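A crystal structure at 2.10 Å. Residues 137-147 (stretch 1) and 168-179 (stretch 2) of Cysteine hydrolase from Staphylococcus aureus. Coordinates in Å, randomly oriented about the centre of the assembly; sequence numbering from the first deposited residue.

Stretch 1, residues 137-147: CVLHTAISAYN
Stretch 2 (168-179) EWALAHFKNSLG

The contact is centred on Phe-174 and Leu-178, one helical turn apart on stretch 2, packed against Leu-139, Ala-142 and Tyr-146 of stretch 1. Phe-174 leaves its backbone sideways, but chi1 of -57° (m) and chi2 of -32° bring the ring tip to stretch 1: CE1 lies 3.7 Å from both Leu-139 CA and Leu-139 CD1, and 3.8 Å from Ala-142 CB, while Phe-174 CZ reaches Val-138 CG1 at 3.9 Å. Leu-139 CA sits at the ring edge, near its plane. Ala-142 points toward stretch 2, and its small methyl group lets both Phe-174 and Leu-178 come close.

Leu-178 (m, t; chi1 -51°, chi2 -164°) gives up 84 Å², the largest share of any residue. Its CD1 packs 3.9 Å from Ala-142 CB and 4.2 Å from Ile-143 CG1 (Ile-143 m, t), and its CD2 lies over one face of the Tyr-146 ring, 4.1 Å from the centroid and 20° off the normal, a CH-pi contact. Tyr-146, chi1 167° (t) and chi2 81°, points toward stretch 2 and presents that face.

The backbone supports this arrangement. Residues 137-147 are helical throughout; stretch 2 is helical over 168-176, continuing a helix that begins earlier. The axes run nearly parallel, 9° between N-to-C directions, with a closest approach of 10.8 Å. CA-CA register pairs are Leu-139 with Ala-170 (6.8 Å), Ala-142 with Phe-174 (7.5 Å) and Tyr-146 with Leu-178 (6.1 Å). Successive i to i+4 bonds, such as Tyr-146 N to Ala-142 O (2.8 Å) and Phe-174 N to Ala-170 O (2.8 Å), maintain each helix.

Toward the N-terminal end, Leu-139 (t, p; 165°, 75°) starts sideways and extends its CD1 to 3.8 Å from Trp-169 CZ3, at the indole edge, and 3.8 Å from His-173 CD2. Trp-169 (chi1 176°, chi2 84°) and His-173 (chi1 -172°, chi2 80°) are both t; Trp-169 NE1 and His-173 NE2 are hydrogen-bonded elsewhere in the structure, and the ring carbons named above meet Leu-139.

No hydrogen bond crosses the 418 Å² interface. At its polar edge, Tyr-146 CD1 approaches Leu-178 O at 3.5 Å, and Tyr-146 CE1 approaches Ser-177 O at 3.8 Å. There the chain turns: Leu-178 N donates to His-173 O (3.3 Å) and weakly to Phe-174 O (3.4 Å), and Gly-179 takes positive phi (59°/35°), a conformation that favours glycine. Out of reach of stretch 2, Thr-141 (m) donates from OG1 to Cys-137 O (2.8 Å) within its own helix.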

# COMPACT_ATOMS: atom_id res chain seq x y z
N CYS A 137 -0.44 -11.60 -15.12
CA CYS A 137 -0.77 -11.77 -13.70
C CYS A 137 0.41 -12.31 -12.89
O CYS A 137 0.64 -11.87 -11.76
CB CYS A 137 -1.97 -12.70 -13.55
SG CYS A 137 -3.47 -11.92 -14.16
N VAL A 138 1.14 -13.27 -13.45
CA VAL A 138 2.34 -13.77 -12.78
C VAL A 138 3.36 -12.65 -12.60
O VAL A 138 3.91 -12.44 -11.51
CB VAL A 138 2.92 -14.95 -13.57
CG1 VAL A 138 4.24 -15.38 -12.99
CG2 VAL A 138 1.89 -16.10 -13.63
N LEU A 139 3.62 -11.90 -13.69
CA LEU A 139 4.60 -10.82 -13.65
C LEU A 139 4.21 -9.76 -12.62
O LEU A 139 5.03 -9.36 -11.79
CB LEU A 139 4.73 -10.19 -15.04
CG LEU A 139 5.44 -8.82 -15.10
CD1 LEU A 139 6.93 -9.00 -14.93
CD2 LEU A 139 5.14 -8.05 -16.41
N HIS A 140 2.97 -9.29 -12.68
CA HIS A 140 2.52 -8.27 -11.74
C HIS A 140 2.58 -8.78 -10.31
O HIS A 140 2.96 -8.04 -9.39
CB HIS A 140 1.10 -7.81 -12.09
CG HIS A 140 1.00 -6.99 -13.35
ND1 HIS A 140 0.10 -5.96 -13.49
CD2 HIS A 140 1.68 -7.07 -14.52
CE1 HIS A 140 0.23 -5.43 -14.70
NE2 HIS A 140 1.18 -6.08 -15.34
N THR A 141 2.17 -10.03 -10.09
CA THR A 141 2.28 -10.62 -8.76
C THR A 141 3.74 -10.71 -8.33
O THR A 141 4.08 -10.37 -7.20
CB THR A 141 1.63 -12.01 -8.75
OG1 THR A 141 0.23 -11.87 -9.03
CG2 THR A 141 1.81 -12.72 -7.40
N ALA A 142 4.63 -11.14 -9.24
CA ALA A 142 6.05 -11.28 -8.90
C ALA A 142 6.68 -9.93 -8.53
O ALA A 142 7.49 -9.86 -7.61
CB ALA A 142 6.82 -11.91 -10.07
N ILE A 143 6.29 -8.86 -9.23
CA ILE A 143 6.84 -7.54 -8.96
C ILE A 143 6.44 -7.05 -7.57
O ILE A 143 7.27 -6.52 -6.83
CB ILE A 143 6.41 -6.54 -10.04
CG1 ILE A 143 7.12 -6.86 -11.35
CG2 ILE A 143 6.71 -5.10 -9.58
CD1 ILE A 143 6.47 -6.25 -12.54
N SER A 144 5.18 -7.25 -7.18
CA SER A 144 4.77 -6.89 -5.83
C SER A 144 5.46 -7.74 -4.78
O SER A 144 5.84 -7.23 -3.72
CB SER A 144 3.25 -7.00 -5.69
OG SER A 144 2.66 -5.79 -6.10
N ALA A 145 5.58 -9.06 -5.02
CA ALA A 145 6.32 -9.91 -4.11
C ALA A 145 7.74 -9.39 -3.94
O ALA A 145 8.26 -9.32 -2.82
CB ALA A 145 6.34 -11.36 -4.62
N TYR A 146 8.35 -8.97 -5.05
CA TYR A 146 9.70 -8.43 -5.02
C TYR A 146 9.76 -7.17 -4.17
O TYR A 146 10.54 -7.09 -3.22
CB TYR A 146 10.18 -8.17 -6.45
CG TYR A 146 11.42 -7.34 -6.53
CD1 TYR A 146 12.68 -7.91 -6.33
CD2 TYR A 146 11.34 -5.98 -6.79
CE1 TYR A 146 13.84 -7.13 -6.39
CE2 TYR A 146 12.49 -5.20 -6.85
CZ TYR A 146 13.72 -5.77 -6.65
OH TYR A 146 14.84 -4.97 -6.73
N ASN A 147 8.90 -6.18 -4.47
CA ASN A 147 8.91 -4.94 -3.68
C ASN A 147 8.66 -5.21 -2.21
O ASN A 147 9.25 -4.54 -1.35
CB ASN A 147 7.86 -3.96 -4.21
CG ASN A 147 8.21 -3.41 -5.59
OD1 ASN A 147 9.34 -3.52 -6.04
ND2 ASN A 147 7.23 -2.80 -6.25
N GLU A 168 9.23 -15.69 -22.54
CA GLU A 168 10.68 -15.66 -22.39
C GLU A 168 11.17 -14.33 -21.82
O GLU A 168 12.10 -14.30 -21.00
CB GLU A 168 11.36 -15.95 -23.73
CG GLU A 168 11.19 -17.41 -24.21
CD GLU A 168 11.63 -17.65 -25.65
OE1 GLU A 168 11.94 -18.82 -25.99
OE2 GLU A 168 11.66 -16.68 -26.46
N TRP A 169 10.57 -13.21 -22.26
CA TRP A 169 10.93 -11.92 -21.68
C TRP A 169 10.77 -11.94 -20.16
O TRP A 169 11.66 -11.50 -19.42
CB TRP A 169 10.08 -10.78 -22.27
CG TRP A 169 10.43 -9.51 -21.55
CD1 TRP A 169 11.47 -8.67 -21.83
CD2 TRP A 169 9.82 -9.01 -20.35
NE1 TRP A 169 11.53 -7.66 -20.91
CE2 TRP A 169 10.53 -7.84 -19.99
CE3 TRP A 169 8.73 -9.41 -19.57
CZ2 TRP A 169 10.18 -7.08 -18.86
CZ3 TRP A 169 8.40 -8.66 -18.44
CH2 TRP A 169 9.13 -7.51 -18.10
N ALA A 170 9.64 -12.46 -19.69
CA ALA A 170 9.30 -12.36 -18.27
C ALA A 170 10.18 -13.28 -17.42
O ALA A 170 10.56 -12.92 -16.30
CB ALA A 170 7.81 -12.65 -18.06
N LEU A 171 10.53 -14.46 -17.95
CA LEU A 171 11.40 -15.36 -17.20
C LEU A 171 12.76 -14.73 -16.96
O LEU A 171 13.34 -14.89 -15.88
CB LEU A 171 11.53 -16.71 -17.92
CG LEU A 171 10.28 -17.61 -17.94
CD1 LEU A 171 10.53 -18.87 -18.73
CD2 LEU A 171 9.79 -17.95 -16.54
N ALA A 172 13.30 -14.01 -17.95
CA ALA A 172 14.57 -13.32 -17.75
C ALA A 172 14.42 -12.13 -16.81
O ALA A 172 15.29 -11.88 -15.98
CB ALA A 172 15.18 -12.87 -19.09
N HIS A 173 13.31 -11.39 -16.94
CA HIS A 173 13.02 -10.32 -15.99
C HIS A 173 13.01 -10.86 -14.56
O HIS A 173 13.67 -10.31 -13.68
CB HIS A 173 11.68 -9.66 -16.33
CG HIS A 173 11.39 -8.43 -15.53
ND1 HIS A 173 11.94 -7.21 -15.83
CD2 HIS A 173 10.61 -8.24 -14.44
CE1 HIS A 173 11.50 -6.30 -14.97
NE2 HIS A 173 10.70 -6.91 -14.11
N PHE A 174 12.29 -11.96 -14.32
CA PHE A 174 12.26 -12.52 -12.97
C PHE A 174 13.67 -12.81 -12.47
O PHE A 174 14.00 -12.53 -11.32
CB PHE A 174 11.41 -13.80 -12.91
CG PHE A 174 10.00 -13.65 -13.38
CD1 PHE A 174 9.30 -12.46 -13.23
CD2 PHE A 174 9.35 -14.74 -13.97
CE1 PHE A 174 7.97 -12.35 -13.67
CE2 PHE A 174 8.03 -14.63 -14.43
CZ PHE A 174 7.34 -13.44 -14.28
N LYS A 175 14.51 -13.37 -13.35
CA LYS A 175 15.86 -13.75 -12.95
C LYS A 175 16.76 -12.53 -12.79
O LYS A 175 17.44 -12.38 -11.77
CB LYS A 175 16.42 -14.72 -14.00
CG LYS A 175 17.80 -15.33 -13.70
CD LYS A 175 18.17 -16.36 -14.79
CE LYS A 175 19.68 -16.43 -15.05
NZ LYS A 175 20.15 -15.30 -15.92
N ASN A 176 16.76 -11.62 -13.77
CA ASN A 176 17.78 -10.57 -13.83
C ASN A 176 17.40 -9.31 -13.06
O ASN A 176 18.29 -8.62 -12.55
CB ASN A 176 18.08 -10.22 -15.30
CG ASN A 176 18.46 -11.45 -16.14
OD1 ASN A 176 19.19 -12.31 -15.68
ND2 ASN A 176 17.94 -11.55 -17.36
N SER A 177 16.12 -8.97 -12.97
CA SER A 177 15.70 -7.79 -12.20
C SER A 177 15.13 -8.12 -10.83
O SER A 177 15.28 -7.30 -9.91
CB SER A 177 14.67 -6.98 -12.99
OG SER A 177 15.21 -6.54 -14.21
N LEU A 178 14.45 -9.25 -10.67
CA LEU A 178 13.79 -9.55 -9.41
C LEU A 178 14.58 -10.52 -8.54
O LEU A 178 14.10 -10.87 -7.45
CB LEU A 178 12.38 -10.11 -9.65
CG LEU A 178 11.46 -9.31 -10.58
CD1 LEU A 178 10.01 -9.76 -10.41
CD2 LEU A 178 11.59 -7.81 -10.34
N GLY A 179 15.76 -10.95 -8.97
CA GLY A 179 16.56 -11.86 -8.17
C GLY A 179 15.85 -13.16 -7.86
O GLY A 179 16.02 -13.72 -6.77